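Long-range contacts in V-type ATP synthase alpha chain (Nanoarchaeum equitans Kin4-M, PDB 5BN4), which belongs to the alpha/beta subunit family of rotary ATPases and holds phosphoaminophosphonic acid-adenylate ester at a site that includes its P-loop-type nucleotide-binding domain: residues T68-P73 against L105-R110; I248-R253 against E295-L300; K535-K540 against E560-S565. All coordinates share one frame; numbering follows the deposited sequence.

Interaction 1 (T68-P73 against L105-R110); sequences TIELGP and LPTLDR
With CG placed beside its own backbone N (chi1 -67°) and the chain straight beyond it, Glu70 carries its carboxylate from strand 68-71 out to the 105-110 loop, while Arg110 bends at chi2 (-69°) and brings its guanidinium in from the opposite direction. The two flat groups meet end-on with their planes 22° apart. NH1 of Arg110 donates to OE1 of Glu70 at 3.1 Å, and NH2 of Arg110 to OE2 of Glu70 at 2.6 Å, a two-nitrogen salt bridge lying close to the guanidinium plane but tilted from that of the carboxylate. OE1 of Glu70 also accepts from the backbone N of Leu108 (2.9 Å), which arrives over the other face, so three donors fix the rotation of the carboxylate. Over the centre of one face of the Arg110 guanidinium lies CB of Pro106, 3.7 Å above the plane.

Beside this polar grip, Leu108 inserts CD2 against the backbone, 3.5 Å from Gly72 O and 3.3 Å from Pro73 O. At the other end Ile69 CD1 touches Thr107 CG2 at 4.1 Å, the two side chains crossing nearly at right angles; OG1 of Thr107 is hydrogen-bonded to Gly84 O. The contact thus ties the antiparallel pair of strands 68-71 and 180-183 to the chain leading into strand 114-118, probably where the barrel-sandwich domain of the alpha/beta subunit family joins the rest of the chain.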
loop_
_atom_site.group_PDB
_atom_site.type_symbol
_atom_site.label_atom_id
_atom_site.label_comp_id
_atom_site.label_asym_id
_atom_site.label_seq_id
_atom_site.Cartn_x
_atom_site.Cartn_y
_atom_site.Cartn_z
ATOM N N THR A 68 -5.258 13.659 -40.205
ATOM C CA THR A 68 -5.126 12.640 -41.243
ATOM C C THR A 68 -3.671 12.290 -41.550
ATOM O O THR A 68 -2.745 12.836 -40.952
ATOM C CB THR A 68 -5.810 13.077 -42.554
ATOM O OG1 THR A 68 -5.139 14.225 -43.090
ATOM C CG2 THR A 68 -7.274 13.416 -42.311
ATOM N N ILE A 69 -3.486 11.372 -42.495
ATOM C CA ILE A 69 -2.157 10.974 -42.947
ATOM C C ILE A 69 -2.177 10.732 -44.456
ATOM O O ILE A 69 -3.139 10.178 -44.990
ATOM C CB ILE A 69 -1.654 9.710 -42.199
ATOM C CG1 ILE A 69 -0.270 9.284 -42.698
ATOM C CG2 ILE A 69 -2.641 8.561 -42.354
ATOM C CD1 ILE A 69 0.808 10.330 -42.508
ATOM N N GLU A 70 -1.128 11.172 -45.146
ATOM C CA GLU A 70 -1.013 10.948 -46.584
ATOM C C GLU A 70 -0.582 9.515 -46.863
ATOM O O GLU A 70 0.489 9.085 -46.433
ATOM C CB GLU A 70 -0.019 11.928 -47.210
ATOM C CG GLU A 70 -0.472 13.379 -47.187
ATOM C CD GLU A 70 0.548 14.318 -47.803
ATOM O OE1 GLU A 70 1.598 13.832 -48.274
ATOM O OE2 GLU A 70 0.301 15.543 -47.812
ATOM N N LEU A 71 -1.421 8.784 -47.589
ATOM C CA LEU A 71 -1.179 7.371 -47.855
ATOM C C LEU A 71 -0.803 7.113 -49.310
ATOM O O LEU A 71 -1.671 6.972 -50.170
ATOM C CB LEU A 71 -2.408 6.546 -47.473
ATOM C CG LEU A 71 -2.810 6.624 -46.000
ATOM C CD1 LEU A 71 -4.061 5.806 -45.739
ATOM C CD2 LEU A 71 -1.665 6.157 -45.117
ATOM N N GLY A 72 0.497 7.046 -49.574
ATOM C CA GLY A 72 0.994 6.807 -50.917
ATOM C C GLY A 72 2.505 6.677 -50.945
ATOM O O GLY A 72 3.141 6.591 -49.893
ATOM N N PRO A 73 3.088 6.658 -52.153
ATOM C CA PRO A 73 4.535 6.504 -52.338
ATOM C C PRO A 73 5.323 7.631 -51.678
ATOM O O PRO A 73 4.945 8.797 -51.790
ATOM C CB PRO A 73 4.699 6.563 -53.860
ATOM C CG PRO A 73 3.377 6.142 -54.397
ATOM C CD PRO A 73 2.373 6.706 -53.440
ATOM N N LEU A 105 5.520 20.993 -43.062
ATOM C CA LEU A 105 6.017 20.334 -44.263
ATOM C C LEU A 105 5.066 19.231 -44.714
ATOM O O LEU A 105 4.459 18.556 -43.884
ATOM C CB LEU A 105 7.409 19.746 -44.015
ATOM C CG LEU A 105 8.531 20.730 -43.679
ATOM C CD1 LEU A 105 9.870 20.009 -43.600
ATOM C CD2 LEU A 105 8.585 21.861 -44.697
ATOM N N PRO A 106 4.933 19.046 -46.037
ATOM C CA PRO A 106 4.118 17.955 -46.578
ATOM C C PRO A 106 4.749 16.600 -46.276
ATOM O O PRO A 106 5.976 16.476 -46.291
ATOM C CB PRO A 106 4.130 18.224 -48.085
ATOM C CG PRO A 106 5.379 19.003 -48.318
ATOM C CD PRO A 106 5.539 19.863 -47.102
ATOM N N THR A 107 3.914 15.602 -46.002
ATOM C CA THR A 107 4.387 14.272 -45.632
ATOM C C THR A 107 5.117 13.582 -46.780
ATOM O O THR A 107 6.308 13.292 -46.682
ATOM C CB THR A 107 3.223 13.379 -45.161
ATOM O OG1 THR A 107 2.664 13.919 -43.957
ATOM C CG2 THR A 107 3.708 11.962 -44.900
ATOM N N LEU A 108 4.396 13.319 -47.865
ATOM C CA LEU A 108 4.983 12.674 -49.031
ATOM C C LEU A 108 5.766 13.679 -49.864
ATOM O O LEU A 108 5.389 14.848 -49.955
ATOM C CB LEU A 108 3.898 12.022 -49.889
ATOM C CG LEU A 108 3.080 10.904 -49.242
ATOM C CD1 LEU A 108 2.037 10.391 -50.215
ATOM C CD2 LEU A 108 3.988 9.776 -48.781
ATOM N N ASP A 109 6.852 13.214 -50.473
ATOM C CA ASP A 109 7.696 14.071 -51.296
ATOM C C ASP A 109 6.913 14.617 -52.487
ATOM O O ASP A 109 6.320 13.858 -53.256
ATOM C CB ASP A 109 8.933 13.308 -51.774
ATOM C CG ASP A 109 10.060 14.232 -52.202
ATOM O OD1 ASP A 109 9.772 15.316 -52.754
ATOM O OD2 ASP A 109 11.235 13.872 -51.982
ATOM N N ARG A 110 6.919 15.936 -52.630
ATOM C CA ARG A 110 6.143 16.602 -53.670
ATOM C C ARG A 110 6.888 16.701 -55.002
ATOM O O ARG A 110 6.285 16.995 -56.033
ATOM C CB ARG A 110 5.727 17.998 -53.201
ATOM C CG ARG A 110 4.734 18.007 -52.049
ATOM C CD ARG A 110 3.376 17.503 -52.503
ATOM N NE ARG A 110 2.328 17.740 -51.516
ATOM C CZ ARG A 110 1.886 16.826 -50.657
ATOM N NH1 ARG A 110 2.404 15.605 -50.659
ATOM N NH2 ARG A 110 0.925 17.133 -49.796
HETATM O O HOH W 1 1.402 16.436 -45.493
HETATM O O HOH W 2 6.467 11.072 -53.153
#

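Interaction 2 (I248-R253 against E295-L300); sequences IGCGER and EASIYL. With ANP (phosphoaminophosphonic acid-adenylate ester), chain C.
Ile248 and Cys250 point from strand 244-250 at the same face of helix 292-309, where Ser297 and Ile298 receive them. Ile248 lies over Ser297: its CD1 reaches the backbone O of Ser297 at 3.6 Å, and its CG2 branch faces OG of Ser297 at 3.7 Å. That hydroxyl sits between backbone N and carbonyl carbon (chi1 74°), a rotation that lets it turn back along the helix and hydrogen-bond to the O of Arg294; its approach to the strand is therefore packing alone. Cys250 has SG anti to its backbone N (chi1 -168°), which carries the sulfur forward to CD1 of Ile298 at 3.8 Å. The first bond of the Ile298 side chain does not aim at the strand, but its CD1 turns in to meet the sulfur while lying 4.4 Å from CG2 of Ile248.

Strand 248-250 and helix 295-300 run nearly antiparallel, at 160°, with axes 8.4 Å apart, the layering of a helix on the parallel strands of a P-loop nucleotide-binding domain. Neighbouring strands 280-285 and 314-320 bond to the backbone of 248-250, and Trp325 of helix 322-335 covers both Cys250 and Ile298.

Past the strand the chain turns toward the nucleotide site. Arg253 presents its guanidinium edge to the terminal phosphate of ANP, with NH1 of Arg253 3.2 Å from ANP O1G. The same NH1 forms a salt bridge with Glu256, and NH2 of Arg253 donates to the O of Thr299 of the neighbouring NEQ263 chain.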
loop_
_atom_site.group_PDB
_atom_site.type_symbol
_atom_site.label_atom_id
_atom_site.label_comp_id
_atom_site.label_asym_id
_atom_site.label_seq_id
_atom_site.Cartn_x
_atom_site.Cartn_y
_atom_site.Cartn_z
ATOM N N ILE A 248 7.422 2.231 -34.538
ATOM C CA ILE A 248 6.972 3.455 -33.892
ATOM C C ILE A 248 7.782 3.728 -32.631
ATOM O O ILE A 248 7.747 2.950 -31.675
ATOM C CB ILE A 248 5.479 3.371 -33.514
ATOM C CG1 ILE A 248 4.637 2.992 -34.734
ATOM C CG2 ILE A 248 5.000 4.686 -32.909
ATOM C CD1 ILE A 248 3.163 2.816 -34.430
ATOM N N GLY A 249 8.516 4.835 -32.639
ATOM C CA GLY A 249 9.254 5.271 -31.469
ATOM C C GLY A 249 8.376 6.149 -30.601
ATOM O O GLY A 249 8.358 7.372 -30.753
ATOM N N CYS A 250 7.641 5.520 -29.691
ATOM C CA CYS A 250 6.661 6.223 -28.874
ATOM C C CYS A 250 7.236 6.633 -27.521
ATOM O O CYS A 250 7.306 5.824 -26.594
ATOM C CB CYS A 250 5.416 5.353 -28.676
ATOM S SG CYS A 250 3.991 6.217 -27.976
ATOM N N GLY A 251 7.652 7.891 -27.420
ATOM C CA GLY A 251 8.117 8.455 -26.165
ATOM C C GLY A 251 9.358 7.799 -25.593
ATOM O O GLY A 251 9.477 7.649 -24.377
ATOM N N GLU A 252 10.288 7.410 -26.459
ATOM C CA GLU A 252 11.532 6.801 -26.000
ATOM C C GLU A 252 12.762 7.585 -26.451
ATOM O O GLU A 252 12.660 8.753 -26.819
ATOM C CB GLU A 252 11.628 5.342 -26.451
ATOM C CG GLU A 252 10.526 4.438 -25.902
ATOM C CD GLU A 252 10.541 4.329 -24.384
ATOM O OE1 GLU A 252 11.599 4.585 -23.777
ATOM O OE2 GLU A 252 9.491 3.989 -23.795
ATOM N N ARG A 253 13.921 6.935 -26.414
ATOM C CA ARG A 253 15.191 7.598 -26.707
ATOM C C ARG A 253 15.365 7.933 -28.188
ATOM O O ARG A 253 14.974 7.158 -29.063
ATOM C CB ARG A 253 16.366 6.741 -26.230
ATOM C CG ARG A 253 16.376 6.477 -24.732
ATOM C CD ARG A 253 17.535 5.573 -24.337
ATOM N NE ARG A 253 17.507 5.242 -22.915
ATOM C CZ ARG A 253 16.854 4.204 -22.402
ATOM N NH1 ARG A 253 16.173 3.388 -23.195
ATOM N NH2 ARG A 253 16.881 3.981 -21.095
ATOM N N GLU A 295 0.419 9.917 -28.696
ATOM C CA GLU A 295 -0.848 9.289 -29.046
ATOM C C GLU A 295 -1.031 9.277 -30.559
ATOM O O GLU A 295 -1.409 8.260 -31.139
ATOM C CB GLU A 295 -2.017 10.020 -28.384
ATOM C CG GLU A 295 -3.376 9.472 -28.783
ATOM C CD GLU A 295 -4.528 10.245 -28.174
ATOM O OE1 GLU A 295 -4.461 11.491 -28.152
ATOM O OE2 GLU A 295 -5.498 9.606 -27.717
ATOM N N ALA A 296 -0.748 10.413 -31.188
ATOM C CA ALA A 296 -0.876 10.551 -32.634
ATOM C C ALA A 296 -0.022 9.533 -33.384
ATOM O O ALA A 296 -0.463 8.967 -34.381
ATOM C CB ALA A 296 -0.522 11.968 -33.069
ATOM N N SER A 297 1.194 9.296 -32.895
ATOM C CA SER A 297 2.115 8.363 -33.541
ATOM C C SER A 297 1.556 6.946 -33.541
ATOM O O SER A 297 1.761 6.183 -34.488
ATOM C CB SER A 297 3.474 8.376 -32.840
ATOM O OG SER A 297 3.401 7.712 -31.589
ATOM N N ILE A 298 0.854 6.604 -32.468
ATOM C CA ILE A 298 0.220 5.302 -32.342
ATOM C C ILE A 298 -0.855 5.117 -33.413
ATOM O O ILE A 298 -0.839 4.138 -34.160
ATOM C CB ILE A 298 -0.397 5.127 -30.942
ATOM C CG1 ILE A 298 0.702 5.127 -29.877
ATOM C CG2 ILE A 298 -1.196 3.842 -30.865
ATOM C CD1 ILE A 298 1.696 3.992 -30.022
ATOM N N TYR A 299 -1.778 6.069 -33.490
ATOM C CA TYR A 299 -2.848 6.029 -34.482
ATOM C C TYR A 299 -2.308 6.171 -35.904
ATOM O O TYR A 299 -2.820 5.544 -36.834
ATOM C CB TYR A 299 -3.886 7.117 -34.195
ATOM C CG TYR A 299 -4.713 6.869 -32.949
ATOM C CD1 TYR A 299 -4.188 7.097 -31.685
ATOM C CD2 TYR A 299 -6.022 6.411 -33.041
ATOM C CE1 TYR A 299 -4.937 6.871 -30.547
ATOM C CE2 TYR A 299 -6.782 6.183 -31.905
ATOM C CZ TYR A 299 -6.233 6.416 -30.661
ATOM O OH TYR A 299 -6.977 6.194 -29.526
ATOM N N LEU A 300 -1.274 6.991 -36.064
ATOM C CA LEU A 300 -0.657 7.223 -37.368
ATOM C C LEU A 300 -0.057 5.944 -37.945
ATOM O O LEU A 300 -0.326 5.581 -39.090
ATOM C CB LEU A 300 0.431 8.290 -37.257
ATOM C CG LEU A 300 1.049 8.794 -38.559
ATOM C CD1 LEU A 300 0.489 10.165 -38.904
ATOM C CD2 LEU A 300 2.566 8.835 -38.460
HETATM P PG ANP C . 14.067 0.142 -23.826
HETATM O O1G ANP C . 15.399 0.614 -24.490
HETATM O O2G ANP C . 12.847 0.474 -24.795
HETATM O O3G ANP C . 13.827 0.877 -22.500
HETATM P PB ANP C . 14.775 -2.103 -22.284
HETATM O O1B ANP C . 13.868 -3.251 -21.751
HETATM O O2B ANP C . 14.897 -1.038 -21.163
HETATM N N3B ANP C . 14.080 -1.494 -23.685
HETATM P PA ANP C . 16.921 -2.593 -23.991
HETATM O O1A ANP C . 15.943 -3.119 -25.063
HETATM O O2A ANP C . 17.284 -1.105 -24.337
HETATM O O3A ANP C . 16.155 -2.712 -22.579
HETATM O "O5'" ANP C . 18.197 -3.488 -23.892
HETATM C "C5'" ANP C . 18.941 -3.491 -22.668
HETATM C "C4'" ANP C . 20.202 -4.307 -22.845
HETATM O "O4'" ANP C . 19.903 -5.625 -23.132
HETATM C "C3'" ANP C . 21.050 -3.733 -23.973
HETATM O "O3'" ANP C . 22.160 -3.125 -23.513
HETATM C "C2'" ANP C . 21.419 -4.893 -24.815
HETATM O "O2'" ANP C . 22.788 -5.047 -25.000
HETATM C "C1'" ANP C . 20.834 -6.079 -24.088
HETATM N N9 ANP C . 20.200 -7.057 -24.973
HETATM C C8 ANP C . 18.881 -7.202 -25.181
HETATM N N7 ANP C . 18.671 -8.180 -26.038
HETATM C C5 ANP C . 19.838 -8.698 -26.414
HETATM C C6 ANP C . 20.216 -9.724 -27.273
HETATM N N6 ANP C . 19.211 -10.467 -27.975
HETATM N N1 ANP C . 21.515 -10.017 -27.440
HETATM C C2 ANP C . 22.484 -9.330 -26.787
HETATM N N3 ANP C . 22.152 -8.324 -25.941
HETATM C C4 ANP C . 20.845 -7.990 -25.737
#

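Interaction 3 (K535-K540 against E560-S565); sequences KGIHEK and EQEILS
Ile537 and Glu562 form the closer-packed half of this contact, their side chains sliding past each other in opposite directions. CG1 of Ile537 lies 4.1 Å from CG of Glu562, so the isoleucine covers the aliphatic part of the acid, and its CD1 continues to the backbone O of Glu562 at 3.9 Å. The same CD1 of Ile537 also comes to 4.5 Å from CG1 of Ile563. Tyr516 of helix 503-521 and Ile559 of helix 549-562 add to the packing around Ile537.

Toward solvent the contact thins to charge. Glu562, with CG anti to its backbone N (chi1 -162°) and the chain extended, holds its carboxylate out to Lys540, which bends at chi3 to come from the opposite direction. NZ of Lys540 donates to the syn lone pair of Glu562 OE1 at 2.9 Å. The other oxygen, OE2 of Glu562, stands 4.0 Å from the backbone O of Lys535, whose exposed side chain adds little cover. The contact joins the turn leading into helix 538-542, and the start of that helix, to the end of helix 549-562, within the helical C-terminal domain of this V/A-type A subunit, a feature shared by the alpha/beta family.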
loop_
_atom_site.group_PDB
_atom_site.type_symbol
_atom_site.label_atom_id
_atom_site.label_comp_id
_atom_site.label_asym_id
_atom_site.label_seq_id
_atom_site.Cartn_x
_atom_site.Cartn_y
_atom_site.Cartn_z
ATOM N N LYS A 535 32.389 -35.762 -21.563
ATOM C CA LYS A 535 32.628 -35.981 -22.987
ATOM C C LYS A 535 32.130 -34.834 -23.862
ATOM O O LYS A 535 31.786 -35.040 -25.026
ATOM C CB LYS A 535 32.007 -37.303 -23.445
ATOM C CG LYS A 535 32.916 -38.507 -23.256
ATOM C CD LYS A 535 34.250 -38.296 -23.960
ATOM C CE LYS A 535 35.124 -39.538 -23.891
ATOM N NZ LYS A 535 34.544 -40.675 -24.661
ATOM N N GLY A 536 32.102 -33.629 -23.300
ATOM C CA GLY A 536 31.702 -32.443 -24.038
ATOM C C GLY A 536 30.289 -32.517 -24.584
ATOM O O GLY A 536 29.329 -32.664 -23.825
ATOM N N ILE A 537 30.169 -32.411 -25.905
ATOM C CA ILE A 537 28.882 -32.463 -26.602
ATOM C C ILE A 537 27.889 -31.396 -26.138
ATOM O O ILE A 537 27.463 -30.555 -26.930
ATOM C CB ILE A 537 28.217 -33.853 -26.500
ATOM C CG1 ILE A 537 29.165 -34.941 -27.005
ATOM C CG2 ILE A 537 26.917 -33.872 -27.287
ATOM C CD1 ILE A 537 28.568 -36.333 -26.962
ATOM N N HIS A 538 27.523 -31.438 -24.860
ATOM C CA HIS A 538 26.568 -30.487 -24.305
ATOM C C HIS A 538 27.079 -29.054 -24.418
ATOM O O HIS A 538 26.294 -28.114 -24.517
ATOM C CB HIS A 538 26.235 -30.829 -22.848
ATOM C CG HIS A 538 27.318 -30.482 -21.875
ATOM N ND1 HIS A 538 28.377 -31.323 -21.606
ATOM C CD2 HIS A 538 27.498 -29.390 -21.094
ATOM C CE1 HIS A 538 29.166 -30.760 -20.709
ATOM N NE2 HIS A 538 28.654 -29.586 -20.381
ATOM N N GLU A 539 28.399 -28.896 -24.413
ATOM C CA GLU A 539 29.010 -27.586 -24.592
ATOM C C GLU A 539 29.081 -27.226 -26.072
ATOM O O GLU A 539 29.048 -26.051 -26.439
ATOM C CB GLU A 539 30.414 -27.560 -23.982
ATOM C CG GLU A 539 30.447 -27.679 -22.466
ATOM C CD GLU A 539 30.057 -26.391 -21.761
ATOM O OE1 GLU A 539 29.844 -25.369 -22.449
ATOM O OE2 GLU A 539 29.968 -26.399 -20.515
ATOM N N LYS A 540 29.173 -28.248 -26.917
ATOM C CA LYS A 540 29.309 -28.049 -28.355
ATOM C C LYS A 540 27.970 -27.678 -28.979
ATOM O O LYS A 540 27.913 -26.934 -29.959
ATOM C CB LYS A 540 29.873 -29.310 -29.012
ATOM C CG LYS A 540 31.063 -29.902 -28.269
ATOM C CD LYS A 540 31.670 -31.079 -29.015
ATOM C CE LYS A 540 32.356 -30.629 -30.295
ATOM N NZ LYS A 540 33.058 -31.754 -30.975
ATOM N N GLU A 560 26.254 -35.467 -34.184
ATOM C CA GLU A 560 25.493 -36.683 -34.443
ATOM C C GLU A 560 26.399 -37.908 -34.432
ATOM O O GLU A 560 26.037 -38.957 -33.896
ATOM C CB GLU A 560 24.763 -36.588 -35.783
ATOM C CG GLU A 560 23.599 -35.615 -35.791
ATOM C CD GLU A 560 22.912 -35.548 -37.138
ATOM O OE1 GLU A 560 23.437 -36.145 -38.100
ATOM O OE2 GLU A 560 21.849 -34.900 -37.235
ATOM N N GLN A 561 27.582 -37.767 -35.020
ATOM C CA GLN A 561 28.545 -38.858 -35.057
ATOM C C GLN A 561 29.171 -39.051 -33.681
ATOM O O GLN A 561 29.416 -40.179 -33.253
ATOM C CB GLN A 561 29.627 -38.587 -36.104
ATOM C CG GLN A 561 30.021 -39.810 -36.921
ATOM C CD GLN A 561 30.629 -40.913 -36.076
ATOM O OE1 GLN A 561 31.446 -40.657 -35.193
ATOM N NE2 GLN A 561 30.228 -42.152 -36.343
ATOM N N GLU A 562 29.417 -37.944 -32.986
ATOM C CA GLU A 562 30.009 -37.993 -31.654
ATOM C C GLU A 562 29.044 -38.625 -30.655
ATOM O O GLU A 562 29.449 -39.073 -29.581
ATOM C CB GLU A 562 30.427 -36.595 -31.197
ATOM C CG GLU A 562 31.428 -36.589 -30.056
ATOM C CD GLU A 562 32.121 -35.251 -29.906
ATOM O OE1 GLU A 562 31.925 -34.379 -30.779
ATOM O OE2 GLU A 562 32.862 -35.072 -28.916
ATOM N N ILE A 563 27.765 -38.653 -31.015
ATOM C CA ILE A 563 26.782 -39.433 -30.275
ATOM C C ILE A 563 26.805 -40.862 -30.804
ATOM O O ILE A 563 26.308 -41.139 -31.897
ATOM C CB ILE A 563 25.363 -38.856 -30.422
ATOM C CG1 ILE A 563 25.288 -37.454 -29.818
ATOM C CG2 ILE A 563 24.347 -39.766 -29.751
ATOM C CD1 ILE A 563 23.917 -36.820 -29.925
ATOM N N LEU A 564 27.397 -41.765 -30.031
ATOM C CA LEU A 564 27.543 -43.153 -30.453
ATOM C C LEU A 564 27.016 -44.128 -29.405
ATOM O O LEU A 564 27.000 -45.340 -29.626
ATOM C CB LEU A 564 29.003 -43.459 -30.799
ATOM C CG LEU A 564 30.073 -42.618 -30.098
ATOM C CD1 LEU A 564 30.132 -42.918 -28.608
ATOM C CD2 LEU A 564 31.432 -42.833 -30.746
ATOM N N SER A 565 26.593 -43.585 -28.266
ATOM C CA SER A 565 25.959 -44.360 -27.199
ATOM C C SER A 565 26.825 -45.505 -26.675
ATOM O O SER A 565 27.393 -45.416 -25.586
ATOM C CB SER A 565 24.602 -44.903 -27.660
ATOM O OG SER A 565 23.769 -43.862 -28.138
#

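Overall arrangement
Interactions 1 and 2 are buried and meet directly: CD1 of Ile69 packs on CD1 of Leu300 at 3.6 Å, so helix 292-309 has one flank on strand 244-250 and another against strand 68-71. Interaction 1 relies on a buried carboxylate that accepts three hydrogen bonds from the other segment, whereas interaction 2 has no hydrogen bond between its segments and rests on van der Waals packing of two isoleucines, a cysteine and a serine. Interaction 3 is a surface contact about 32 Å from interaction 2 and about 46 Å from interaction 1, nearest atoms in both cases; its single-nitrogen salt bridge and sparse packing go with its place on the surface of the C-terminal helices.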